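PDB 3I4K: muconate lactonizing enzyme, which belongs to the enolase superfamily, pairing an N-terminal capping domain with a barrel-type C-terminal domain that holds a magnesium ion. Local coordinates for residues 334-346 against 361-373. Numbering follows the deposited sequence.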
# COMPACT_ATOMS: atom_id res chain seq x y z
N GLN A 334 4.17 -3.81 28.21
CA GLN A 334 4.33 -4.73 29.33
C GLN A 334 5.75 -4.80 29.87
O GLN A 334 5.95 -5.05 31.06
CB GLN A 334 3.88 -6.13 28.93
CG GLN A 334 2.40 -6.26 28.64
CD GLN A 334 1.94 -7.70 28.55
OE1 GLN A 334 2.43 -8.47 27.71
NE2 GLN A 334 1.01 -8.08 29.42
N LEU A 335 6.73 -4.58 29.01
CA LEU A 335 8.13 -4.63 29.41
C LEU A 335 8.51 -3.41 30.24
O LEU A 335 9.47 -3.45 31.02
CB LEU A 335 9.02 -4.71 28.16
CG LEU A 335 10.49 -5.06 28.39
CD1 LEU A 335 10.58 -6.45 29.00
CD2 LEU A 335 11.24 -5.01 27.07
N LEU A 336 7.77 -2.33 30.06
CA LEU A 336 8.03 -1.10 30.81
C LEU A 336 7.55 -1.27 32.25
O LEU A 336 6.50 -1.87 32.50
CB LEU A 336 7.29 0.07 30.17
CG LEU A 336 7.54 0.34 28.69
CD1 LEU A 336 6.60 1.43 28.20
CD2 LEU A 336 8.99 0.75 28.48
N LYS A 337 8.31 -0.74 33.19
CA LYS A 337 7.94 -0.84 34.60
C LYS A 337 6.89 0.23 34.91
O LYS A 337 6.20 0.17 35.94
CB LYS A 337 9.18 -0.68 35.48
CG LYS A 337 8.94 -0.93 36.96
CD LYS A 337 10.25 -0.94 37.73
CE LYS A 337 11.03 0.36 37.53
NZ LYS A 337 10.25 1.57 37.94
N ASP A 338 6.76 1.20 34.02
CA ASP A 338 5.80 2.28 34.18
C ASP A 338 5.40 2.81 32.80
O ASP A 338 6.03 2.47 31.80
CB ASP A 338 6.41 3.40 35.03
CG ASP A 338 5.43 4.50 35.36
OD1 ASP A 338 4.24 4.20 35.60
OD2 ASP A 338 5.84 5.68 35.38
N THR A 339 4.36 3.63 32.74
CA THR A 339 3.91 4.17 31.47
C THR A 339 3.68 5.68 31.50
O THR A 339 4.08 6.36 32.44
CB THR A 339 2.62 3.45 31.00
OG1 THR A 339 2.03 4.16 29.90
CG2 THR A 339 1.62 3.34 32.13
N TYR A 340 3.06 6.20 30.44
CA TYR A 340 2.74 7.62 30.33
C TYR A 340 1.61 7.75 29.33
O TYR A 340 1.56 8.69 28.54
CB TYR A 340 3.96 8.41 29.83
CG TYR A 340 4.53 7.91 28.53
CD1 TYR A 340 5.17 6.68 28.45
CD2 TYR A 340 4.44 8.68 27.36
CE1 TYR A 340 5.70 6.22 27.25
CE2 TYR A 340 4.97 8.23 26.16
CZ TYR A 340 5.60 6.99 26.11
OH TYR A 340 6.12 6.53 24.93
N ILE A 341 0.68 6.81 29.40
CA ILE A 341 -0.43 6.79 28.46
C ILE A 341 -1.85 6.88 29.04
O ILE A 341 -2.83 6.75 28.31
CB ILE A 341 -0.31 5.55 27.55
CG1 ILE A 341 -0.65 5.93 26.11
CG2 ILE A 341 -1.18 4.41 28.05
CD1 ILE A 341 0.21 7.06 25.57
N VAL A 342 -1.96 7.12 30.35
CA VAL A 342 -3.28 7.24 30.99
C VAL A 342 -4.04 5.91 31.02
O VAL A 342 -4.18 5.30 32.09
CB VAL A 342 -4.16 8.29 30.28
CG1 VAL A 342 -5.54 8.34 30.92
CG2 VAL A 342 -3.50 9.66 30.34
N GLN A 343 -4.54 5.46 29.87
CA GLN A 343 -5.27 4.20 29.81
C GLN A 343 -4.32 3.02 29.86
O GLN A 343 -3.10 3.19 29.78
CB GLN A 343 -6.09 4.11 28.52
CG GLN A 343 -7.10 5.22 28.34
CD GLN A 343 -6.65 6.26 27.34
OE1 GLN A 343 -5.54 6.78 27.42
NE2 GLN A 343 -7.52 6.57 26.39
N GLU A 344 -4.88 1.83 30.01
CA GLU A 344 -4.08 0.61 30.05
C GLU A 344 -4.52 -0.31 28.92
O GLU A 344 -5.68 -0.30 28.52
CB GLU A 344 -4.26 -0.10 31.39
CG GLU A 344 -3.82 0.73 32.58
CD GLU A 344 -3.91 -0.04 33.89
OE1 GLU A 344 -3.54 0.54 34.93
OE2 GLU A 344 -4.34 -1.21 33.86
N PHE A 345 -3.57 -1.09 28.41
CA PHE A 345 -3.85 -2.03 27.33
C PHE A 345 -4.42 -3.29 27.96
O PHE A 345 -4.17 -3.55 29.14
CB PHE A 345 -2.56 -2.37 26.58
CG PHE A 345 -2.03 -1.25 25.73
CD1 PHE A 345 -2.60 -0.97 24.50
CD2 PHE A 345 -0.96 -0.48 26.17
CE1 PHE A 345 -2.12 0.08 23.71
CE2 PHE A 345 -0.47 0.57 25.38
CZ PHE A 345 -1.05 0.85 24.15
N GLU A 346 -5.18 -4.06 27.20
CA GLU A 346 -5.76 -5.28 27.74
C GLU A 346 -5.11 -6.50 27.15
O GLU A 346 -5.42 -6.88 26.02
CB GLU A 346 -7.26 -5.33 27.47
CG GLU A 346 -8.00 -4.06 27.82
CD GLU A 346 -9.50 -4.20 27.63
OE1 GLU A 346 -10.18 -3.16 27.56
OE2 GLU A 346 -9.99 -5.35 27.56
N GLY A 361 -5.94 5.86 20.00
CA GLY A 361 -6.85 5.18 20.91
C GLY A 361 -6.30 5.23 22.32
O GLY A 361 -6.73 4.50 23.21
N VAL A 362 -5.32 6.11 22.52
CA VAL A 362 -4.72 6.25 23.83
C VAL A 362 -4.12 7.65 23.97
O VAL A 362 -3.49 8.16 23.04
CB VAL A 362 -3.65 5.16 24.05
CG1 VAL A 362 -2.33 5.56 23.40
CG2 VAL A 362 -3.50 4.89 25.52
N ASP A 363 -4.34 8.28 25.12
CA ASP A 363 -3.84 9.63 25.36
C ASP A 363 -2.62 9.63 26.25
O ASP A 363 -2.45 8.74 27.08
CB ASP A 363 -4.94 10.49 26.00
CG ASP A 363 -6.33 10.01 25.65
OD1 ASP A 363 -6.81 9.05 26.29
OD2 ASP A 363 -6.93 10.58 24.72
N VAL A 364 -1.77 10.64 26.10
CA VAL A 364 -0.56 10.73 26.90
C VAL A 364 -0.81 11.40 28.24
O VAL A 364 -1.73 12.21 28.36
CB VAL A 364 0.54 11.52 26.16
CG1 VAL A 364 0.85 10.86 24.82
CG2 VAL A 364 0.09 12.95 25.95
N ASP A 365 -0.00 11.05 29.23
CA ASP A 365 -0.10 11.64 30.56
C ASP A 365 1.09 12.59 30.67
O ASP A 365 2.19 12.18 31.06
CB ASP A 365 0.01 10.55 31.64
CG ASP A 365 0.01 11.13 33.05
OD1 ASP A 365 0.73 12.11 33.31
OD2 ASP A 365 -0.71 10.58 33.91
N MSE A 366 0.87 13.85 30.33
CA MSE A 366 1.93 14.85 30.36
C MSE A 366 2.76 14.90 31.64
O MSE A 366 3.92 15.32 31.61
CB MSE A 366 1.35 16.23 30.06
CG MSE A 366 1.10 16.43 28.58
SE MSE A 366 2.69 15.95 27.58
CE MSE A 366 3.52 17.71 27.47
N ASP A 367 2.17 14.48 32.75
CA ASP A 367 2.90 14.49 34.01
C ASP A 367 4.00 13.44 33.95
O ASP A 367 5.16 13.73 34.24
CB ASP A 367 1.97 14.21 35.19
CG ASP A 367 1.05 15.38 35.49
OD1 ASP A 367 1.56 16.51 35.65
OD2 ASP A 367 -0.18 15.18 35.56
N LYS A 368 3.62 12.23 33.57
CA LYS A 368 4.59 11.14 33.47
C LYS A 368 5.54 11.37 32.31
O LYS A 368 6.68 10.91 32.34
CB LYS A 368 3.87 9.80 33.34
CG LYS A 368 3.19 9.38 34.63
CD LYS A 368 2.64 7.97 34.56
CE LYS A 368 2.09 7.53 35.90
NZ LYS A 368 1.55 6.15 35.85
N VAL A 369 5.08 12.08 31.28
CA VAL A 369 5.93 12.38 30.14
C VAL A 369 7.01 13.33 30.63
O VAL A 369 8.20 13.16 30.32
CB VAL A 369 5.13 13.07 29.01
CG1 VAL A 369 6.09 13.69 28.00
CG2 VAL A 369 4.22 12.07 28.33
N ASN A 370 6.60 14.33 31.40
CA ASN A 370 7.52 15.31 31.96
C ASN A 370 8.46 14.63 32.94
O ASN A 370 9.65 14.94 33.00
CB ASN A 370 6.73 16.41 32.67
CG ASN A 370 6.08 17.38 31.70
OD1 ASN A 370 5.08 18.02 32.03
ND2 ASN A 370 6.64 17.50 30.50
N PHE A 371 7.92 13.69 33.71
CA PHE A 371 8.69 12.96 34.71
C PHE A 371 9.83 12.16 34.11
O PHE A 371 10.94 12.14 34.66
CB PHE A 371 7.78 12.01 35.49
CG PHE A 371 8.50 11.24 36.57
CD1 PHE A 371 9.10 11.91 37.64
CD2 PHE A 371 8.57 9.85 36.52
CE1 PHE A 371 9.76 11.20 38.65
CE2 PHE A 371 9.23 9.13 37.53
CZ PHE A 371 9.83 9.81 38.59
N TYR A 372 9.56 11.52 32.98
CA TYR A 372 10.56 10.69 32.32
C TYR A 372 11.40 11.39 31.27
O TYR A 372 12.25 10.77 30.64
CB TYR A 372 9.88 9.46 31.72
CG TYR A 372 9.45 8.47 32.77
CD1 TYR A 372 10.40 7.76 33.50
CD2 TYR A 372 8.11 8.26 33.06
CE1 TYR A 372 10.03 6.87 34.50
CE2 TYR A 372 7.72 7.38 34.06
CZ TYR A 372 8.68 6.68 34.78
OH TYR A 372 8.31 5.81 35.77
N THR A 373 11.17 12.68 31.08
CA THR A 373 11.95 13.42 30.10
C THR A 373 13.39 13.58 30.57
O THR A 373 13.65 13.84 31.74
CB THR A 373 11.35 14.81 29.84
OG1 THR A 373 10.04 14.66 29.28
CG2 THR A 373 12.22 15.59 28.87
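Asp365 N and Asp363 N, on the extended backbone of 362-365, each donate a nearly straight hydrogen bond to the loop 338-343, the first to Tyr340 O, the second to the side chain of Gln343. Asp365 N reaches Tyr340 O over 2.9 Å, while Val364 CA adds a CA-H...O contact to the same oxygen. Asp363 N meets Gln343 OE1 at 3.0 Å, in the carbonyl plane and on a lone pair, with 169° at the hydrogen. The bend of the Gln343 chain at chi2 (104°) turns the amide alongside the Asp363 carboxylate, the two planes 6° apart; the return bond from Gln343 NE2 to Asp363 OD1 is weak and bent, and the nearby Gln343 OE1, also an acceptor, makes it doubtful.

Asp365 also occupies the N-cap of helix 366-372: its OD1 takes Lys368 N at 2.9 Å and, weakly, Asp367 N. One residue thus both starts this C-terminal helix and ties it to the loop that follows helix 332-335. Both segments lie in the enolase-type C-terminal region, yet Tyr340 and Val369 also touch strand 30-43 of the antiparallel sheet formed near the N-terminus, so the contact joins the two parts of the fold.

Charged and polar ends meet one and two turns further along the helix. The Lys368 chain, extended beyond CG, runs past Thr339 O to a salt bridge, Lys368 NZ to Asp338 OD1 at 3.3 Å, whose hydrogen bond is weak. The other carboxylate oxygen of Asp338 lies at the edge of the Tyr372 ring and accepts from its OH, although the position of OD2 is less certain.

Apolar contact is made by Val369 CG2, 3.5 Å from Tyr340 CD2, and by Ile341 CD1, 3.9 Å from Val364 CG1. The phenol OH of Tyr340 hydrogen-bonds to Glu52.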